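PDB 5DLL: aminopeptidase N from Francisella tularensis subsp. tularensis, which releases N-terminal amino acids from peptides as a zinc-dependent M1-family aminopeptidase, and is probably involved in breaking down intracellular peptides. Local coordinates for residues A606-A611 / R674-V679; S596-K601 / D649-V654; D172-G177 / F185-D190; K189-K194 / Y257-F262. One frame throughout, in Å; residues are numbered along the deposited sequence.

Contact 1. Residues A606-A611 / R674-V679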
loop_
_atom_site.group_PDB
_atom_site.type_symbol
_atom_site.label_atom_id
_atom_site.label_comp_id
_atom_site.label_asym_id
_atom_site.label_seq_id
_atom_site.Cartn_x
_atom_site.Cartn_y
_atom_site.Cartn_z
ATOM N N ALA A 606 -8.779 19.265 -6.491
ATOM C CA ALA A 606 -7.719 18.507 -5.835
ATOM C C ALA A 606 -6.528 18.339 -6.776
ATOM O O ALA A 606 -5.377 18.461 -6.356
ATOM C CB ALA A 606 -8.238 17.150 -5.393
ATOM N N LEU A 607 -6.816 18.045 -8.044
ATOM C CA LEU A 607 -5.788 17.973 -9.086
ATOM C C LEU A 607 -5.055 19.309 -9.238
ATOM O O LEU A 607 -3.839 19.338 -9.428
ATOM C CB LEU A 607 -6.408 17.552 -10.425
ATOM C CG LEU A 607 -5.620 17.822 -11.710
ATOM C CD1 LEU A 607 -4.327 17.020 -11.759
ATOM C CD2 LEU A 607 -6.503 17.517 -12.910
ATOM N N ILE A 608 -5.806 20.407 -9.161
ATOM C CA ILE A 608 -5.217 21.747 -9.145
ATOM C C ILE A 608 -4.214 21.871 -7.985
ATOM O O ILE A 608 -3.090 22.336 -8.181
ATOM C CB ILE A 608 -6.305 22.846 -9.052
ATOM C CG1 ILE A 608 -7.120 22.903 -10.350
ATOM C CG2 ILE A 608 -5.683 24.212 -8.803
ATOM C CD1 ILE A 608 -8.368 23.764 -10.277
ATOM N N SER A 609 -4.623 21.432 -6.794
ATOM C CA SER A 609 -3.766 21.473 -5.603
ATOM C C SER A 609 -2.434 20.739 -5.782
ATOM O O SER A 609 -1.409 21.192 -5.276
ATOM C CB SER A 609 -4.507 20.888 -4.397
ATOM O OG SER A 609 -5.845 21.347 -4.349
ATOM N N ASN A 610 -2.456 19.605 -6.484
ATOM C CA ASN A 610 -1.238 18.817 -6.731
ATOM C C ASN A 610 -0.320 19.481 -7.747
ATOM O O ASN A 610 0.898 19.506 -7.564
ATOM C CB ASN A 610 -1.571 17.392 -7.207
ATOM C CG ASN A 610 -1.441 16.358 -6.104
ATOM O OD1 ASN A 610 -0.764 15.344 -6.269
ATOM N ND2 ASN A 610 -2.081 16.615 -4.971
ATOM N N ALA A 611 -0.912 20.005 -8.817
ATOM C CA ALA A 611 -0.152 20.662 -9.881
ATOM C C ALA A 611 0.473 21.982 -9.423
ATOM O O ALA A 611 1.566 22.341 -9.869
ATOM C CB ALA A 611 -1.038 20.886 -11.094
ATOM N N ARG A 674 -11.045 21.945 0.337
ATOM C CA ARG A 674 -10.217 22.080 1.542
ATOM C C ARG A 674 -8.716 21.987 1.298
ATOM O O ARG A 674 -7.928 22.570 2.047
ATOM C CB ARG A 674 -10.604 21.028 2.588
ATOM C CG ARG A 674 -11.732 21.445 3.516
ATOM C CD ARG A 674 -11.900 20.452 4.655
ATOM N NE ARG A 674 -12.425 19.172 4.181
ATOM C CZ ARG A 674 -13.717 18.889 4.012
ATOM N NH1 ARG A 674 -14.656 19.792 4.278
ATOM N NH2 ARG A 674 -14.078 17.687 3.574
ATOM N N LYS A 675 -8.305 21.246 0.278
ATOM C CA LYS A 675 -6.875 21.114 0.018
ATOM C C LYS A 675 -6.343 22.212 -0.897
ATOM O O LYS A 675 -5.226 22.683 -0.688
ATOM C CB LYS A 675 -6.494 19.715 -0.472
ATOM C CG LYS A 675 -7.187 19.215 -1.723
ATOM C CD LYS A 675 -6.724 17.802 -2.051
ATOM C CE LYS A 675 -7.165 16.789 -0.999
ATOM N NZ LYS A 675 -6.851 15.389 -1.390
ATOM N N LEU A 676 -7.131 22.642 -1.880
ATOM C CA LEU A 676 -6.759 23.830 -2.656
ATOM C C LEU A 676 -6.714 25.048 -1.737
ATOM O O LEU A 676 -5.827 25.897 -1.861
ATOM C CB LEU A 676 -7.730 24.094 -3.809
ATOM C CG LEU A 676 -7.335 25.291 -4.689
ATOM C CD1 LEU A 676 -6.003 25.031 -5.376
ATOM C CD2 LEU A 676 -8.400 25.629 -5.719
ATOM N N LYS A 677 -7.680 25.129 -0.823
ATOM C CA LYS A 677 -7.669 26.142 0.227
ATOM C C LYS A 677 -6.343 26.124 0.994
ATOM O O LYS A 677 -5.764 27.176 1.262
ATOM C CB LYS A 677 -8.841 25.924 1.188
ATOM C CG LYS A 677 -8.783 26.800 2.430
ATOM C CD LYS A 677 -10.080 26.784 3.218
ATOM C CE LYS A 677 -10.410 25.398 3.737
ATOM N NZ LYS A 677 -11.380 25.475 4.864
ATOM N N GLY A 678 -5.876 24.925 1.346
ATOM C CA GLY A 678 -4.610 24.750 2.054
ATOM C C GLY A 678 -3.392 25.137 1.233
ATOM O O GLY A 678 -2.459 25.754 1.757
ATOM N N VAL A 679 -3.389 24.768 -0.047
ATOM C CA VAL A 679 -2.301 25.148 -0.956
ATOM C C VAL A 679 -2.206 26.666 -1.056
ATOM O O VAL A 679 -1.114 27.231 -0.992
ATOM C CB VAL A 679 -2.488 24.556 -2.368
ATOM C CG1 VAL A 679 -1.472 25.143 -3.349
ATOM C CG2 VAL A 679 -2.368 23.041 -2.321
#
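The helical C-terminal domain, assigned to ARM-type repeats, brings helices 605-612 and 668-685 face to face here. They run in nearly the same direction, crossing at 27°, and their axes approach to 8.3 Å. A small residue suits so close a meeting, and Ser-609 fills the place: its CA lies 4.8 Å from the CA of Leu-676, and its CB points at the other helix. The hydroxyl, OG, sits beside its own backbone N and 3.1 Å from Leu-676 N, but the angle is too poor for a hydrogen bond; OG bonds instead to Lys-605 O, one turn back in its own helix. Lys-675 begins in the crowded position, CG between backbone N and carbonyl carbon (chi1 57°); with chi2 extended, this puts CD 3.7 Å from Ala-606 CB, and a bend at chi3 only turns CE and NZ onward. Buried Ala-606 meets that methylene with its CB. Leu-676 also packs on helix 648-658, so its branched end serves two neighbours. Farther along, Val-679 CG2 rests 3.7 Å from Ser-609 CB. On the remaining flank two buried aliphatic chains cross obliquely, Ile-608 CG2 touching Leu-676 CD1 at 3.5 Å.

Contact 2. Residues S596-K601 / D649-V654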
loop_
_atom_site.group_PDB
_atom_site.type_symbol
_atom_site.label_atom_id
_atom_site.label_comp_id
_atom_site.label_asym_id
_atom_site.label_seq_id
_atom_site.Cartn_x
_atom_site.Cartn_y
_atom_site.Cartn_z
ATOM N N SER A 596 -3.668 30.473 -14.849
ATOM C CA SER A 596 -4.861 29.941 -15.509
ATOM C C SER A 596 -5.304 28.623 -14.888
ATOM O O SER A 596 -6.500 28.369 -14.748
ATOM C CB SER A 596 -4.606 29.749 -17.005
ATOM O OG SER A 596 -3.613 28.763 -17.224
ATOM N N ILE A 597 -4.336 27.786 -14.525
ATOM C CA ILE A 597 -4.623 26.551 -13.807
ATOM C C ILE A 597 -5.307 26.889 -12.479
ATOM O O ILE A 597 -6.302 26.266 -12.107
ATOM C CB ILE A 597 -3.340 25.736 -13.537
ATOM C CG1 ILE A 597 -2.703 25.252 -14.854
ATOM C CG2 ILE A 597 -3.631 24.550 -12.620
ATOM C CD1 ILE A 597 -3.364 24.042 -15.481
ATOM N N LEU A 598 -4.776 27.891 -11.784
ATOM C CA LEU A 598 -5.311 28.319 -10.489
ATOM C C LEU A 598 -6.763 28.782 -10.561
ATOM O O LEU A 598 -7.531 28.541 -9.631
ATOM C CB LEU A 598 -4.432 29.429 -9.892
ATOM C CG LEU A 598 -4.901 30.114 -8.605
ATOM C CD1 LEU A 598 -5.046 29.124 -7.460
ATOM C CD2 LEU A 598 -3.930 31.224 -8.236
ATOM N N HIS A 599 -7.135 29.441 -11.656
ATOM C CA HIS A 599 -8.501 29.951 -11.824
ATOM C C HIS A 599 -9.385 29.073 -12.716
ATOM O O HIS A 599 -10.460 29.505 -13.135
ATOM C CB HIS A 599 -8.463 31.383 -12.377
ATOM C CG HIS A 599 -7.970 32.395 -11.393
ATOM N ND1 HIS A 599 -8.672 32.730 -10.256
ATOM C CD2 HIS A 599 -6.847 33.152 -11.380
ATOM C CE1 HIS A 599 -8.003 33.648 -9.582
ATOM N NE2 HIS A 599 -6.893 33.922 -10.243
ATOM N N ASP A 600 -8.950 27.845 -12.997
ATOM C CA ASP A 600 -9.739 26.930 -13.822
ATOM C C ASP A 600 -10.970 26.494 -13.029
ATOM O O ASP A 600 -10.855 25.971 -11.916
ATOM C CB ASP A 600 -8.908 25.713 -14.256
ATOM C CG ASP A 600 -9.469 25.029 -15.501
ATOM O OD1 ASP A 600 -10.697 24.805 -15.572
ATOM O OD2 ASP A 600 -8.674 24.710 -16.411
ATOM N N LYS A 601 -12.144 26.725 -13.612
ATOM C CA LYS A 601 -13.416 26.510 -12.928
ATOM C C LYS A 601 -13.966 25.101 -13.136
ATOM O O LYS A 601 -14.692 24.591 -12.282
ATOM C CB LYS A 601 -14.437 27.546 -13.396
ATOM C CG LYS A 601 -14.000 28.983 -13.153
ATOM C CD LYS A 601 -15.112 29.964 -13.481
ATOM C CE LYS A 601 -14.720 31.388 -13.123
ATOM N NZ LYS A 601 -15.816 32.354 -13.421
ATOM N N ASP A 649 -2.606 38.276 -4.786
ATOM C CA ASP A 649 -4.040 38.577 -4.839
ATOM C C ASP A 649 -4.851 37.350 -5.247
ATOM O O ASP A 649 -5.968 37.149 -4.759
ATOM C CB ASP A 649 -4.327 39.723 -5.821
ATOM C CG ASP A 649 -3.760 41.060 -5.357
ATOM O OD1 ASP A 649 -3.531 41.247 -4.142
ATOM O OD2 ASP A 649 -3.547 41.935 -6.221
ATOM N N ASP A 650 -4.282 36.540 -6.139
ATOM C CA ASP A 650 -4.944 35.331 -6.635
ATOM C C ASP A 650 -5.067 34.271 -5.539
ATOM O O ASP A 650 -6.124 33.655 -5.389
ATOM C CB ASP A 650 -4.185 34.730 -7.826
ATOM C CG ASP A 650 -3.975 35.722 -8.960
ATOM O OD1 ASP A 650 -3.429 36.818 -8.701
ATOM O OD2 ASP A 650 -4.340 35.392 -10.112
ATOM N N TRP A 651 -3.983 34.060 -4.789
ATOM C CA TRP A 651 -3.983 33.104 -3.675
ATOM C C TRP A 651 -5.057 33.478 -2.656
ATOM O O TRP A 651 -5.781 32.616 -2.165
ATOM C CB TRP A 651 -2.609 33.045 -2.976
ATOM C CG TRP A 651 -1.465 32.641 -3.868
ATOM C CD1 TRP A 651 -0.333 33.363 -4.132
ATOM C CD2 TRP A 651 -1.348 31.431 -4.615
ATOM N NE1 TRP A 651 0.480 32.675 -4.999
ATOM C CE2 TRP A 651 -0.119 31.486 -5.314
ATOM C CE3 TRP A 651 -2.159 30.301 -4.762
ATOM C CZ2 TRP A 651 0.315 30.453 -6.145
ATOM C CZ3 TRP A 651 -1.729 29.276 -5.587
ATOM C CH2 TRP A 651 -0.506 29.360 -6.269
ATOM N N LEU A 652 -5.142 34.771 -2.348
ATOM C CA LEU A 652 -6.140 35.301 -1.418
ATOM C C LEU A 652 -7.571 35.107 -1.924
ATOM O O LEU A 652 -8.463 34.740 -1.155
ATOM C CB LEU A 652 -5.882 36.791 -1.166
ATOM C CG LEU A 652 -6.913 37.549 -0.324
ATOM C CD1 LEU A 652 -7.107 36.895 1.035
ATOM C CD2 LEU A 652 -6.492 39.000 -0.164
ATOM N N ALA A 653 -7.783 35.367 -3.213
ATOM C CA ALA A 653 -9.113 35.265 -3.823
ATOM C C ALA A 653 -9.629 33.828 -3.803
ATOM O O ALA A 653 -10.732 33.552 -3.314
ATOM C CB ALA A 653 -9.078 35.790 -5.253
ATOM N N VAL A 654 -8.812 32.919 -4.322
ATOM C CA VAL A 654 -9.167 31.506 -4.373
ATOM C C VAL A 654 -9.277 30.907 -2.967
ATOM O O VAL A 654 -10.089 30.016 -2.741
ATOM C CB VAL A 654 -8.172 30.697 -5.231
ATOM C CG1 VAL A 654 -8.523 29.216 -5.212
ATOM C CG2 VAL A 654 -8.169 31.205 -6.668
#
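Two flat groups frame this contact between the C-terminal end of helix 588-598 and helix 648-658 of the ARM-type C-terminal domain: the indole of Trp-651 presents a face, the imidazole of His-599 an edge. Leu-598 CD2 stands over the Trp-651 six-membered ring, 4.2 Å from its centroid and 21° off the normal, a CH-pi contact displaced toward the rim. The other methyl, Leu-598 CD1, reaches Trp-651 CZ3 at 3.8 Å and Val-654 CG2 at the same distance. With CG anti to the backbone N, both methyls face helix 648-658; the side chain also touches Leu-612 of helix 605-612, a buried apolar setting that suits leucine. Trp-651 also stacks with the Tyr-683 ring, and its NE1 is bonded to Leu-643 O, which fixes the turn of the indole. His-599, first to leave helical geometry after helix 588-598, is partly exposed, and its ring reaches the carboxylate of Asp-650. Val-654 CG2 lies obliquely to that ring, 3.8 Å from CE1. Lys-595 makes a weak, long ion pair with Asp-650. In the ring plane, His-599 NE2 donates to Asp-650 OD2 at 2.9 Å with an N-H...O angle of 151°, reaching this oxygen from 35° above the carboxylate plane.

Contact 3. Residues D172-G177 / F185-D190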
loop_
_atom_site.group_PDB
_atom_site.type_symbol
_atom_site.label_atom_id
_atom_site.label_comp_id
_atom_site.label_asym_id
_atom_site.label_seq_id
_atom_site.Cartn_x
_atom_site.Cartn_y
_atom_site.Cartn_z
ATOM N N ASP A 172 -20.813 -19.004 7.569
ATOM C CA ASP A 172 -22.071 -18.725 8.256
ATOM C C ASP A 172 -22.238 -19.650 9.458
ATOM O O ASP A 172 -21.889 -20.829 9.397
ATOM C CB ASP A 172 -23.258 -18.910 7.298
ATOM C CG ASP A 172 -23.088 -18.149 5.986
ATOM O OD1 ASP A 172 -22.856 -16.923 6.029
ATOM O OD2 ASP A 172 -23.201 -18.776 4.906
ATOM N N LYS A 173 -22.785 -19.107 10.541
ATOM C CA LYS A 173 -23.074 -19.878 11.740
ATOM C C LYS A 173 -24.310 -20.757 11.523
ATOM O O LYS A 173 -25.439 -20.281 11.623
ATOM C CB LYS A 173 -23.291 -18.927 12.918
ATOM C CG LYS A 173 -23.485 -19.605 14.264
ATOM C CD LYS A 173 -24.189 -18.681 15.246
ATOM C CE LYS A 173 -23.305 -17.522 15.676
ATOM N NZ LYS A 173 -24.130 -16.349 16.074
ATOM N N ILE A 174 -24.093 -22.039 11.237
ATOM C CA ILE A 174 -25.194 -22.968 10.943
ATOM C C ILE A 174 -25.783 -23.685 12.168
ATOM O O ILE A 174 -26.836 -24.311 12.066
ATOM C CB ILE A 174 -24.785 -24.026 9.895
ATOM C CG1 ILE A 174 -23.701 -24.967 10.434
ATOM C CG2 ILE A 174 -24.316 -23.343 8.620
ATOM C CD1 ILE A 174 -23.449 -26.169 9.549
ATOM N N ASP A 175 -25.109 -23.610 13.312
ATOM C CA ASP A 175 -25.595 -24.267 14.529
ATOM C C ASP A 175 -24.966 -23.632 15.763
ATOM O O ASP A 175 -23.856 -23.115 15.707
ATOM C CB ASP A 175 -25.297 -25.768 14.488
ATOM C CG ASP A 175 -26.001 -26.546 15.597
ATOM O OD1 ASP A 175 -27.173 -26.231 15.918
ATOM O OD2 ASP A 175 -25.377 -27.481 16.142
ATOM N N SER A 176 -25.690 -23.670 16.875
ATOM C CA SER A 176 -25.304 -22.932 18.069
ATOM C C SER A 176 -26.063 -23.443 19.289
ATOM O O SER A 176 -27.116 -24.072 19.158
ATOM C CB SER A 176 -25.602 -21.447 17.858
ATOM O OG SER A 176 -25.225 -20.682 18.983
ATOM N N GLY A 177 -25.519 -23.170 20.473
ATOM C CA GLY A 177 -26.167 -23.556 21.723
ATOM C C GLY A 177 -25.195 -23.753 22.865
ATOM O O GLY A 177 -23.993 -23.506 22.723
ATOM N N PHE A 185 -21.146 -23.372 22.356
ATOM C CA PHE A 185 -20.479 -23.698 21.101
ATOM C C PHE A 185 -21.110 -22.981 19.916
ATOM O O PHE A 185 -22.185 -22.388 20.027
ATOM C CB PHE A 185 -20.475 -25.214 20.858
ATOM C CG PHE A 185 -21.784 -25.756 20.347
ATOM C CD1 PHE A 185 -22.752 -26.220 21.230
ATOM C CD2 PHE A 185 -22.044 -25.815 18.984
ATOM C CE1 PHE A 185 -23.955 -26.725 20.763
ATOM C CE2 PHE A 185 -23.243 -26.320 18.511
ATOM C CZ PHE A 185 -24.202 -26.776 19.401
ATOM N N ALA A 186 -20.411 -23.048 18.787
ATOM C CA ALA A 186 -20.871 -22.481 17.525
ATOM C C ALA A 186 -20.226 -23.245 16.371
ATOM O O ALA A 186 -19.058 -23.626 16.453
ATOM C CB ALA A 186 -20.518 -21.004 17.446
ATOM N N VAL A 187 -20.987 -23.477 15.307
ATOM C CA VAL A 187 -20.475 -24.163 14.133
ATOM C C VAL A 187 -20.515 -23.202 12.949
ATOM O O VAL A 187 -21.561 -22.625 12.647
ATOM C CB VAL A 187 -21.287 -25.433 13.814
ATOM C CG1 VAL A 187 -20.598 -26.252 12.726
ATOM C CG2 VAL A 187 -21.471 -26.273 15.071
ATOM N N TRP A 188 -19.368 -23.033 12.295
ATOM C CA TRP A 188 -19.231 -22.134 11.157
ATOM C C TRP A 188 -18.872 -22.926 9.909
ATOM O O TRP A 188 -17.784 -23.501 9.825
ATOM C CB TRP A 188 -18.139 -21.102 11.435
ATOM C CG TRP A 188 -18.478 -20.155 12.536
ATOM C CD1 TRP A 188 -18.249 -20.327 13.871
ATOM C CD2 TRP A 188 -19.112 -18.882 12.397
ATOM N NE1 TRP A 188 -18.706 -19.237 14.572
ATOM C CE2 TRP A 188 -19.241 -18.336 13.690
ATOM C CE3 TRP A 188 -19.587 -18.153 11.304
ATOM C CZ2 TRP A 188 -19.821 -17.091 13.919
ATOM C CZ3 TRP A 188 -20.165 -16.918 11.531
ATOM C CH2 TRP A 188 -20.277 -16.397 12.830
ATOM N N LYS A 189 -19.785 -22.953 8.945
ATOM C CA LYS A 189 -19.546 -23.626 7.671
ATOM C C LYS A 189 -19.196 -22.616 6.584
ATOM O O LYS A 189 -19.842 -21.580 6.462
ATOM C CB LYS A 189 -20.777 -24.439 7.257
ATOM C CG LYS A 189 -20.622 -25.180 5.939
ATOM C CD LYS A 189 -21.614 -26.328 5.823
ATOM C CE LYS A 189 -21.728 -26.832 4.392
ATOM N NZ LYS A 189 -20.404 -27.160 3.791
ATOM N N ASP A 190 -18.162 -22.929 5.810
ATOM C CA ASP A 190 -17.761 -22.137 4.648
ATOM C C ASP A 190 -17.723 -23.085 3.443
ATOM O O ASP A 190 -16.762 -23.838 3.275
ATOM C CB ASP A 190 -16.390 -21.490 4.884
ATOM C CG ASP A 190 -15.945 -20.590 3.734
ATOM O OD1 ASP A 190 -16.534 -20.651 2.636
ATOM O OD2 ASP A 190 -14.988 -19.815 3.930
#
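Lys-173 lies along the indole of Trp-188 in an antiparallel beta hairpin of the N-terminal domain of this M1 peptidase. Its CB stands over the six-membered ring, 3.8 Å from the centroid and only 6° off the normal, a CH-pi contact. CG, anti to the backbone N, passes 3.9 Å from Val-187 O; CE, after a bend at chi3, comes 3.9 Å from Trp-188 CZ2, and NZ turns off from the hairpin partner. A lysine suits this exposed edge because its methylenes cover the ring while its charge stays outside. Past this non-hydrogen-bonded pair a beta bulge shifts the register by one residue. Ile-174 N still donates to Val-187 O (3.0 Å), and Val-187 N to Asp-175 O (2.9 Å). The bulged Ile-174 sends CG2 and CD1 to Lys-189 CB. Near the hairpin end, Phe-185 takes the crowded chi1 of 78°, which lays one ring face over Gly-177 N; Asp-175 OD2 meets the ring edge, 3.4 Å from CE2. Gly-177 belongs there: at its phi of 154° a CB would collide with the preceding carbonyl oxygen. Strand 183-191 lies between strand 172-179 and strand 150-160, whose Ile-157, Val-155 and Phe-153 bond to its backbone, while Ala-186 and Trp-188 turn to strand 166-169, where Ile-167 O accepts from Trp-188 NE1.

Contact 4. Residues K189-K194 / Y257-F262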
loop_
_atom_site.group_PDB
_atom_site.type_symbol
_atom_site.label_atom_id
_atom_site.label_comp_id
_atom_site.label_asym_id
_atom_site.label_seq_id
_atom_site.Cartn_x
_atom_site.Cartn_y
_atom_site.Cartn_z
ATOM N N LYS A 189 -19.785 -22.953 8.945
ATOM C CA LYS A 189 -19.546 -23.626 7.671
ATOM C C LYS A 189 -19.196 -22.616 6.584
ATOM O O LYS A 189 -19.842 -21.580 6.462
ATOM C CB LYS A 189 -20.777 -24.439 7.257
ATOM C CG LYS A 189 -20.622 -25.180 5.939
ATOM C CD LYS A 189 -21.614 -26.328 5.823
ATOM C CE LYS A 189 -21.728 -26.832 4.392
ATOM N NZ LYS A 189 -20.404 -27.160 3.791
ATOM N N ASP A 190 -18.162 -22.929 5.810
ATOM C CA ASP A 190 -17.761 -22.137 4.648
ATOM C C ASP A 190 -17.723 -23.085 3.443
ATOM O O ASP A 190 -16.762 -23.838 3.275
ATOM C CB ASP A 190 -16.390 -21.490 4.884
ATOM C CG ASP A 190 -15.945 -20.590 3.734
ATOM O OD1 ASP A 190 -16.534 -20.651 2.636
ATOM O OD2 ASP A 190 -14.988 -19.815 3.930
ATOM N N PRO A 191 -18.770 -23.043 2.601
ATOM C CA PRO A 191 -18.952 -24.029 1.533
ATOM C C PRO A 191 -17.974 -23.937 0.370
ATOM O O PRO A 191 -17.894 -24.881 -0.417
ATOM C CB PRO A 191 -20.376 -23.751 1.034
ATOM C CG PRO A 191 -20.627 -22.324 1.363
ATOM C CD PRO A 191 -19.844 -22.030 2.609
ATOM N N PHE A 192 -17.244 -22.829 0.255
ATOM C CA PHE A 192 -16.328 -22.628 -0.870
ATOM C C PHE A 192 -14.924 -23.068 -0.498
ATOM O O PHE A 192 -14.403 -22.677 0.550
ATOM C CB PHE A 192 -16.317 -21.160 -1.326
ATOM C CG PHE A 192 -17.693 -20.585 -1.542
ATOM C CD1 PHE A 192 -18.407 -20.872 -2.699
ATOM C CD2 PHE A 192 -18.284 -19.776 -0.574
ATOM C CE1 PHE A 192 -19.679 -20.355 -2.889
ATOM C CE2 PHE A 192 -19.554 -19.262 -0.760
ATOM C CZ PHE A 192 -20.251 -19.548 -1.920
ATOM N N LYS A 193 -14.328 -23.880 -1.368
ATOM C CA LYS A 193 -12.945 -24.329 -1.218
ATOM C C LYS A 193 -11.990 -23.138 -1.030
ATOM O O LYS A 193 -12.049 -22.165 -1.782
ATOM C CB LYS A 193 -12.513 -25.138 -2.444
ATOM C CG LYS A 193 -13.217 -26.478 -2.598
ATOM C CD LYS A 193 -13.046 -27.048 -4.003
ATOM C CE LYS A 193 -11.642 -27.585 -4.256
ATOM N NZ LYS A 193 -11.323 -28.803 -3.453
ATOM N N LYS A 194 -11.129 -23.217 -0.014
ATOM C CA LYS A 194 -10.111 -22.196 0.224
ATOM C C LYS A 194 -8.828 -22.809 0.762
ATOM O O LYS A 194 -8.867 -23.859 1.408
ATOM C CB LYS A 194 -10.618 -21.134 1.204
ATOM C CG LYS A 194 -10.811 -21.597 2.644
ATOM C CD LYS A 194 -11.118 -20.409 3.546
ATOM C CE LYS A 194 -11.270 -20.803 5.009
ATOM N NZ LYS A 194 -12.654 -21.244 5.342
ATOM N N TYR A 257 -21.123 -10.661 -3.164
ATOM C CA TYR A 257 -20.667 -11.412 -1.995
ATOM C C TYR A 257 -21.314 -12.796 -1.992
ATOM O O TYR A 257 -22.437 -12.962 -2.463
ATOM C CB TYR A 257 -20.996 -10.659 -0.703
ATOM C CG TYR A 257 -20.379 -11.262 0.552
ATOM C CD1 TYR A 257 -18.996 -11.394 0.685
ATOM C CD2 TYR A 257 -21.179 -11.679 1.613
ATOM C CE1 TYR A 257 -18.431 -11.940 1.830
ATOM C CE2 TYR A 257 -20.624 -12.223 2.765
ATOM C CZ TYR A 257 -19.252 -12.351 2.867
ATOM O OH TYR A 257 -18.704 -12.882 4.007
ATOM N N ASP A 258 -20.604 -13.778 -1.446
ATOM C CA ASP A 258 -20.979 -15.190 -1.600
ATOM C C ASP A 258 -21.523 -15.887 -0.332
ATOM O O ASP A 258 -21.987 -17.030 -0.410
ATOM C CB ASP A 258 -19.796 -15.975 -2.200
ATOM C CG ASP A 258 -18.458 -15.672 -1.518
ATOM O OD1 ASP A 258 -18.361 -14.684 -0.753
ATOM O OD2 ASP A 258 -17.494 -16.429 -1.760
ATOM N N LEU A 259 -21.488 -15.203 0.812
ATOM C CA LEU A 259 -21.980 -15.756 2.081
ATOM C C LEU A 259 -23.103 -14.908 2.660
ATOM O O LEU A 259 -23.337 -13.792 2.211
ATOM C CB LEU A 259 -20.845 -15.832 3.101
ATOM C CG LEU A 259 -19.573 -16.572 2.678
ATOM C CD1 LEU A 259 -18.426 -16.222 3.614
ATOM C CD2 LEU A 259 -19.803 -18.076 2.635
ATOM N N ASP A 260 -23.788 -15.443 3.667
ATOM C CA ASP A 260 -24.901 -14.738 4.317
ATOM C C ASP A 260 -24.444 -13.800 5.422
ATOM O O ASP A 260 -25.256 -13.044 5.955
ATOM C CB ASP A 260 -25.904 -15.728 4.916
ATOM C CG ASP A 260 -26.429 -16.716 3.902
ATOM O OD1 ASP A 260 -26.383 -16.409 2.690
ATOM O OD2 ASP A 260 -26.882 -17.803 4.324
ATOM N N THR A 261 -23.166 -13.874 5.796
ATOM C CA THR A 261 -22.607 -12.982 6.816
ATOM C C THR A 261 -21.160 -12.597 6.499
ATOM O O THR A 261 -20.432 -13.354 5.873
ATOM C CB THR A 261 -22.732 -13.575 8.246
ATOM O OG1 THR A 261 -21.906 -12.839 9.159
ATOM C CG2 THR A 261 -22.336 -15.028 8.283
ATOM N N PHE A 262 -20.772 -11.401 6.925
ATOM C CA PHE A 262 -19.439 -10.866 6.676
ATOM C C PHE A 262 -18.998 -10.132 7.927
ATOM O O PHE A 262 -19.672 -9.202 8.376
ATOM C CB PHE A 262 -19.464 -9.905 5.489
ATOM C CG PHE A 262 -18.159 -9.203 5.242
ATOM C CD1 PHE A 262 -17.165 -9.801 4.482
ATOM C CD2 PHE A 262 -17.929 -7.934 5.762
ATOM C CE1 PHE A 262 -15.958 -9.154 4.253
ATOM C CE2 PHE A 262 -16.727 -7.282 5.536
ATOM C CZ PHE A 262 -15.737 -7.893 4.779
#
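Phe-192 is the tight centre of this junction between the N-terminal beta domain and the catalytic domain. Its ring is held between two residues: Asp-258 OD2 lies 3.5 Å above one face and the CG of Pro-191 3.8 Å above the opposite one, both offset toward the rim. Weak, long ion pairs of OD2 with Arg-319 and Lys-278 may temper its charge. Two further groups meet the edge in plane. Asp-258 O approaches CE2 of Phe-192 at 3.3 Å, where the slightly positive ring hydrogens suit a carbonyl oxygen, and Leu-259 CD2 touches the same carbon at 3.6 Å. A flat aromatic fits such a slot, and Arg-319 adds a cation-pi contact to the ring.

The other side is looser. Exposed Pro-191 meets Leu-259 CD2 with its CD, 4.0 Å away, and no hydrogen bond joins the two segments. Asp-190 bonds within its own segment, across the corner: OD2 forms a salt bridge with Lys-194 NZ at 3.1 Å, and OD1 accepts weakly from Phe-192 N, in the manner of an Asx turn. In the partner loop, Tyr-257 OH donates to Thr-261 O at 2.6 Å, tying the start of the loop to the first residue of strand 261-267.

Asp-258 OD1 is bonded to Asn-314, at the start of helix 314-319; the Asp-258 side chain is about 11 Å from that of zinc ligand His-313. The corner joins strands 183-191 and 193-195, both paired with strand 150-160, to a loop that runs from helix 236-253 into strand 261-267, which lies beside strand 220-227.

Overall arrangement
Contacts 3 and 4 come first along the chain and meet at Lys-189 and Asp-190: strand 183-191 leaves the hairpin of contact 3 and turns the corner of contact 4, where it packs on a loop of the catalytic domain. Their centres are 12 Å apart, and Asp-172 OD1 bonds weakly to Asp-260 N between them. Contacts 1 and 2 lie in the helical C-terminal domain, centres 11 Å apart, with alternating segments: two consecutive helices, 588-598 and 605-612, pack on two consecutive later ones, 648-658 and 668-685, and the contacts touch through Leu-676 and Val-654. The two groups are well separated; contacts 2 and 3 are 60 Å apart between centres, on opposite sides of the chain's centre.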